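Local coordinates for synaptonemal complex protein 2 (Mus musculus, PDB 5IWZ) that forms a major part of meiotic chromosome axes, supporting assembly of the synaptonemal complex, insertion of SYCP3 into it and normal chromosome synapsis, at residues D246-A251 with N272-D277; L211-G214 with L218-G221; T93-G98 with Y140-E145. All coordinates share one frame; numbering follows the deposited sequence.

Contact 1: D246-A251 with N272-D277; sequences DFIANA and NGILGD
Phe247 and Ile274 reach toward each other from facing helices, each with its first side-chain branch turned away from the backbone N. For Phe247 the torsion is exact, with CG anti to N at chi1 180°; Ile274 holds CG1 in roughly the same sense at -156°. The outcome is a CH-pi contact: CG1 of Ile274 sits over one face of the Phe247 ring, 3.8 Å from its centroid. The approach is not central, since CG1 is displaced toward the rim, and its closest ring atom is CD1 of Phe247 at 3.4 Å. CB of Ile274 adds to this contact, 3.5 Å from Phe247 CE1.

The second branch of Ile274 is used too. Its CG2 lies between the two residues of the facing helix, as near to CD1 of Phe247 as to CG1 of Ile248, 3.7 Å from each. Ile248 is extended and more deeply buried than the ring; its CD1 also approaches CD2 of Leu275 more loosely, at 4.3 Å. No hydrogen bond crosses the interface, which is wholly apolar and becomes more exposed on the Phe247 and Ile274 side. Just past these residues the chain leaves helical geometry at Gly276, with positive phi.

The contact thus joins the beginning of helix 246-253 to the last turn of helix 260-274, an antiparallel neighbour in sequence. Phe247 also touches Leu270 and Ile248 touches Val271, both of helix 260-274, while Met245, just before helix 246-253, touches Ile274.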
# COMPACT_ATOMS: atom_id res chain seq x y z
N ASP A 246 -16.91 19.92 -14.87
CA ASP A 246 -17.67 20.64 -13.84
C ASP A 246 -18.41 19.68 -12.92
O ASP A 246 -18.38 19.83 -11.69
CB ASP A 246 -18.64 21.61 -14.50
CG ASP A 246 -17.94 22.82 -15.09
OD1 ASP A 246 -18.64 23.76 -15.53
OD2 ASP A 246 -16.69 22.83 -15.11
N PHE A 247 -19.08 18.67 -13.50
CA PHE A 247 -19.78 17.66 -12.71
C PHE A 247 -18.88 17.07 -11.63
O PHE A 247 -19.31 16.89 -10.48
CB PHE A 247 -20.30 16.56 -13.64
CG PHE A 247 -21.04 15.46 -12.94
CD1 PHE A 247 -20.36 14.35 -12.45
CD2 PHE A 247 -22.42 15.50 -12.81
CE1 PHE A 247 -21.03 13.32 -11.81
CE2 PHE A 247 -23.11 14.48 -12.18
CZ PHE A 247 -22.41 13.38 -11.68
N ILE A 248 -17.62 16.77 -11.97
CA ILE A 248 -16.72 16.13 -11.02
C ILE A 248 -16.19 17.12 -9.99
O ILE A 248 -16.14 16.83 -8.79
CB ILE A 248 -15.57 15.43 -11.78
CG1 ILE A 248 -16.11 14.23 -12.58
CG2 ILE A 248 -14.44 15.03 -10.82
CD1 ILE A 248 -15.10 13.57 -13.51
N ALA A 249 -15.80 18.32 -10.44
CA ALA A 249 -15.37 19.36 -9.51
C ALA A 249 -16.46 19.67 -8.48
O ALA A 249 -16.16 19.85 -7.29
CB ALA A 249 -14.98 20.62 -10.27
N ASN A 250 -17.73 19.75 -8.92
CA ASN A 250 -18.85 19.98 -8.00
C ASN A 250 -18.96 18.88 -6.95
O ASN A 250 -19.12 19.16 -5.75
CB ASN A 250 -20.18 20.08 -8.78
CG ASN A 250 -20.27 21.30 -9.68
OD1 ASN A 250 -19.46 22.22 -9.60
ND2 ASN A 250 -21.30 21.31 -10.54
N ALA A 251 -18.93 17.62 -7.38
CA ALA A 251 -19.02 16.52 -6.41
C ALA A 251 -17.86 16.55 -5.41
O ALA A 251 -18.06 16.31 -4.21
CB ALA A 251 -19.07 15.17 -7.13
N ASN A 272 -16.84 7.78 -11.15
CA ASN A 272 -16.73 6.63 -12.03
C ASN A 272 -17.99 6.47 -12.87
O ASN A 272 -17.92 5.99 -14.01
CB ASN A 272 -16.44 5.37 -11.22
CG ASN A 272 -15.06 5.41 -10.57
OD1 ASN A 272 -14.09 5.92 -11.16
ND2 ASN A 272 -14.96 4.90 -9.34
N GLY A 273 -19.14 6.88 -12.34
CA GLY A 273 -20.36 6.83 -13.13
C GLY A 273 -20.32 7.81 -14.29
O GLY A 273 -20.59 7.43 -15.44
N ILE A 274 -19.94 9.06 -14.02
CA ILE A 274 -19.99 10.08 -15.07
C ILE A 274 -18.97 9.80 -16.16
O ILE A 274 -19.15 10.23 -17.31
CB ILE A 274 -19.80 11.49 -14.47
CG1 ILE A 274 -20.43 12.55 -15.38
CG2 ILE A 274 -18.33 11.82 -14.32
CD1 ILE A 274 -21.82 12.19 -15.86
N LEU A 275 -17.88 9.10 -15.85
CA LEU A 275 -16.87 8.85 -16.87
C LEU A 275 -17.37 7.89 -17.94
O LEU A 275 -16.70 7.77 -18.98
CB LEU A 275 -15.60 8.29 -16.22
CG LEU A 275 -14.81 9.33 -15.43
CD1 LEU A 275 -13.65 8.65 -14.75
CD2 LEU A 275 -14.31 10.43 -16.35
N GLY A 276 -18.49 7.21 -17.72
CA GLY A 276 -19.06 6.34 -18.75
C GLY A 276 -18.06 5.28 -19.17
O GLY A 276 -17.31 4.75 -18.35
N ASP A 277 -18.01 5.00 -20.46
CA ASP A 277 -17.13 3.95 -20.97
C ASP A 277 -15.66 4.28 -20.85
O ASP A 277 -14.82 3.44 -21.19
CB ASP A 277 -17.50 3.64 -22.42
CG ASP A 277 -18.98 3.44 -22.59
OD1 ASP A 277 -19.77 4.30 -22.14
OD2 ASP A 277 -19.40 2.40 -23.13

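Contact 2: L211-G214 with L218-G221; sequences LDVG and LQVG
Val213 packs back on Leu218 and Gln219 across the short turn between two successive helices of the helical array, in which helix 197-212 ends and helix 216-229 begins within a few residues. The compact part of this turn is built on a single beta-branched side chain that splits its two methyls between two neighbours. CG2 of Val213 meets CD1 of Leu218 at 3.7 Å, with CB of Leu218 a little farther off. CG1 of the same valine, placed between the backbone N and the carbonyl carbon by a chi1 of 62°, lies 3.6 Å from CG of Gln219. The methyl therefore touches the aliphatic stem of the glutamine, whose extended chain carries the amide onward past the valine. All three residues are buried, and Gln172, Gln173 and Leu176 of helix 169-185 touch Leu218.

The solvent side is different in character. Asp212 points away from the facing helix and is exposed, and the partly exposed Leu211 also turns from it, so the first part of segment 211-214 contributes little. Gly214, buried and with positive phi, is where the chain leaves helical geometry. Its backbone is hydrogen-bonded to Gly314 and Ser315, and so to the loop joining strands 308-312 and 317-321 of the sheet in the Spt16M-like domain. Asp215 OD2 accepts from Leu218 N near the start of the second helix. At the far end of the glutamine, NE2 of Gln219 is hydrogen-bonded to two acceptors, the backbone O of Ile210 and OD1 of Asn272.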
# COMPACT_ATOMS: atom_id res chain seq x y z
N LEU A 211 -9.03 9.81 -11.83
CA LEU A 211 -9.90 9.53 -12.96
C LEU A 211 -9.52 8.24 -13.69
O LEU A 211 -10.40 7.57 -14.25
CB LEU A 211 -9.88 10.73 -13.92
CG LEU A 211 -10.83 11.91 -13.69
CD1 LEU A 211 -11.01 12.27 -12.22
CD2 LEU A 211 -10.36 13.13 -14.47
N ASP A 212 -8.24 7.86 -13.73
CA ASP A 212 -7.88 6.70 -14.53
C ASP A 212 -6.98 5.69 -13.83
O ASP A 212 -6.47 4.78 -14.48
CB ASP A 212 -7.23 7.12 -15.86
CG ASP A 212 -5.93 7.91 -15.68
OD1 ASP A 212 -5.47 8.11 -14.53
OD2 ASP A 212 -5.36 8.33 -16.71
N VAL A 213 -6.81 5.80 -12.51
CA VAL A 213 -5.95 4.84 -11.84
C VAL A 213 -6.54 3.43 -11.90
O VAL A 213 -5.80 2.43 -11.86
CB VAL A 213 -5.68 5.31 -10.40
CG1 VAL A 213 -6.99 5.38 -9.61
CG2 VAL A 213 -4.68 4.41 -9.73
N GLY A 214 -7.87 3.30 -11.99
CA GLY A 214 -8.47 2.00 -12.18
C GLY A 214 -8.36 1.05 -11.01
O GLY A 214 -8.24 -0.17 -11.22
N LEU A 218 -6.94 2.69 -4.38
CA LEU A 218 -6.07 3.82 -4.67
C LEU A 218 -6.87 5.11 -4.83
O LEU A 218 -6.42 6.18 -4.41
CB LEU A 218 -5.22 3.53 -5.91
CG LEU A 218 -4.08 2.54 -5.71
CD1 LEU A 218 -3.48 2.22 -7.05
CD2 LEU A 218 -2.97 3.10 -4.75
N GLN A 219 -8.07 5.03 -5.42
CA GLN A 219 -8.91 6.22 -5.54
C GLN A 219 -9.21 6.81 -4.17
O GLN A 219 -9.11 8.03 -3.98
CB GLN A 219 -10.22 5.90 -6.27
CG GLN A 219 -10.13 5.76 -7.80
CD GLN A 219 -11.51 5.58 -8.46
OE1 GLN A 219 -12.32 4.77 -8.02
NE2 GLN A 219 -11.78 6.36 -9.52
N VAL A 220 -9.58 5.97 -3.21
CA VAL A 220 -9.91 6.46 -1.88
C VAL A 220 -8.68 7.05 -1.21
O VAL A 220 -8.73 8.13 -0.61
CB VAL A 220 -10.52 5.35 -1.00
CG1 VAL A 220 -10.86 5.90 0.39
CG2 VAL A 220 -11.73 4.73 -1.67
N GLY A 221 -7.55 6.34 -1.27
CA GLY A 221 -6.34 6.83 -0.62
C GLY A 221 -5.87 8.16 -1.16
O GLY A 221 -5.37 9.01 -0.41

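Contact 3: T93-G98 with Y140-E145; sequences TMIKQG and YDISDE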
# COMPACT_ATOMS: atom_id res chain seq x y z
N THR A 93 21.12 9.05 17.03
CA THR A 93 22.43 9.36 16.47
C THR A 93 22.47 9.16 14.96
O THR A 93 23.06 9.97 14.23
CB THR A 93 23.50 8.51 17.14
OG1 THR A 93 23.39 8.65 18.56
CG2 THR A 93 24.88 8.95 16.70
N MET A 94 21.84 8.10 14.47
CA MET A 94 21.84 7.89 13.02
C MET A 94 20.99 8.95 12.33
O MET A 94 21.34 9.40 11.23
CB MET A 94 21.36 6.48 12.69
CG MET A 94 22.42 5.44 13.02
SD MET A 94 22.08 3.78 12.35
CE MET A 94 20.68 3.30 13.34
N ILE A 95 19.88 9.36 12.95
CA ILE A 95 19.10 10.47 12.42
C ILE A 95 19.96 11.72 12.34
O ILE A 95 19.96 12.42 11.32
CB ILE A 95 17.84 10.72 13.27
CG1 ILE A 95 16.84 9.59 13.08
CG2 ILE A 95 17.19 12.03 12.90
CD1 ILE A 95 15.76 9.64 14.12
N LYS A 96 20.73 11.99 13.39
CA LYS A 96 21.62 13.14 13.37
C LYS A 96 22.77 12.97 12.37
O LYS A 96 23.32 13.97 11.91
CB LYS A 96 22.17 13.41 14.79
CG LYS A 96 23.50 12.74 15.11
CD LYS A 96 24.19 13.35 16.34
CE LYS A 96 25.60 12.77 16.54
NZ LYS A 96 26.49 12.99 15.36
N GLN A 97 23.12 11.73 12.02
CA GLN A 97 24.14 11.48 11.00
C GLN A 97 23.56 11.51 9.59
O GLN A 97 24.33 11.41 8.62
CB GLN A 97 24.83 10.14 11.25
CG GLN A 97 25.75 10.11 12.46
CD GLN A 97 26.36 8.73 12.69
OE1 GLN A 97 25.68 7.82 13.18
NE2 GLN A 97 27.64 8.57 12.35
N GLY A 98 22.24 11.63 9.45
CA GLY A 98 21.60 11.80 8.16
C GLY A 98 20.86 10.58 7.65
O GLY A 98 20.75 10.39 6.44
N TYR A 140 9.96 7.81 11.96
CA TYR A 140 8.95 8.84 12.12
C TYR A 140 8.49 8.92 13.57
O TYR A 140 8.38 10.01 14.14
CB TYR A 140 7.79 8.54 11.17
CG TYR A 140 6.58 9.45 11.21
CD1 TYR A 140 5.59 9.29 12.17
CD2 TYR A 140 6.39 10.43 10.23
CE1 TYR A 140 4.46 10.10 12.19
CE2 TYR A 140 5.27 11.23 10.24
CZ TYR A 140 4.31 11.06 11.21
OH TYR A 140 3.19 11.85 11.23
N ASP A 141 8.28 7.76 14.21
CA ASP A 141 7.70 7.70 15.55
C ASP A 141 8.70 7.95 16.67
O ASP A 141 8.28 8.04 17.83
CB ASP A 141 7.03 6.34 15.79
CG ASP A 141 5.85 6.11 14.88
OD1 ASP A 141 5.68 4.97 14.40
OD2 ASP A 141 5.08 7.07 14.64
N ILE A 142 10.00 8.05 16.38
CA ILE A 142 10.98 8.09 17.46
C ILE A 142 11.30 9.49 17.97
O ILE A 142 11.90 9.61 19.05
CB ILE A 142 12.29 7.40 17.03
CG1 ILE A 142 13.07 6.95 18.26
CG2 ILE A 142 13.11 8.35 16.17
CD1 ILE A 142 12.20 6.22 19.27
N SER A 143 10.92 10.54 17.25
CA SER A 143 11.21 11.90 17.70
C SER A 143 10.51 12.88 16.77
O SER A 143 9.93 12.50 15.75
CB SER A 143 12.70 12.19 17.71
OG SER A 143 13.19 12.26 16.38
N ASP A 144 10.58 14.17 17.13
CA ASP A 144 10.05 15.20 16.25
C ASP A 144 10.95 15.41 15.04
O ASP A 144 10.46 15.63 13.93
CB ASP A 144 9.88 16.51 17.02
CG ASP A 144 8.90 16.38 18.17
OD1 ASP A 144 7.88 15.67 18.00
OD2 ASP A 144 9.15 16.98 19.24
N GLU A 145 12.27 15.32 15.24
CA GLU A 145 13.21 15.54 14.14
C GLU A 145 13.05 14.48 13.06
O GLU A 145 12.89 14.79 11.88
CB GLU A 145 14.65 15.57 14.66
CG GLU A 145 15.69 15.73 13.57
CD GLU A 145 15.60 17.07 12.86
OE1 GLU A 145 16.36 17.99 13.24
OE2 GLU A 145 14.78 17.22 11.92
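Ile95 faces the break between helices 123-141 and 144-163, a contact of one helix with the turn between two others, within the armadillo-repeat-like domain. Both of its branches are engaged, and they meet their partners in different ways. The longer branch, extended to CD1, crosses the side chain of Ile142 at an angle and rests on that residue's CG2 at 3.6 Å. The remainder of Ile142 turns off: with chi1 at -157°, CG1 swings from the interface and leaves CG2 as the touching methyl. The shorter branch of Ile95 works alongside instead. Its CG2 is 4.0 Å from CG of Glu145, and the two side chains run alongside one another, pointing in contrary senses.

Glu145 meets Ile95 with its aliphatic CG; the chain bends at chi2 (65°), and OE2 makes a weak hydrogen bond with NE2 of Gln149. The buried isoleucine is thus flanked by more exposed residues, and the contact is apolar apart from the looser approach of Ile95 CD1 to Ser143 OG at 4.3 Å. On its own helix, the carbonyl of Ile95 receives Gly98 N in the Schellman motif that ends helix 90-97. Across the contact, Ser143 is the N-cap of helix 144-163, its OG bonded both to the backbone N of Gly146 and to OE1 of Gln92, three residues before Ile95.

This chain is the N-terminal part of a much longer protein, with its armadillo-repeat-like and Spt16M-like domains. Along it contact 3 comes first, then contacts 2 and 1. Contacts 1 and 2 are neighbours, with centres 13 Å apart, and they touch directly: a probable hydrogen bond of 2.9 Å joins Asn272 OD1 to Gln219 NE2, and Leu275 CD1 packs on Leu211 O at 3.5 Å. Contact 3 stands apart, its centre 33 Å from that of contact 2 and 44 Å from that of contact 1. Each joins helices or the turns between them, consistent with an armadillo-like helical array, and contact 2 also meets the sheet domain.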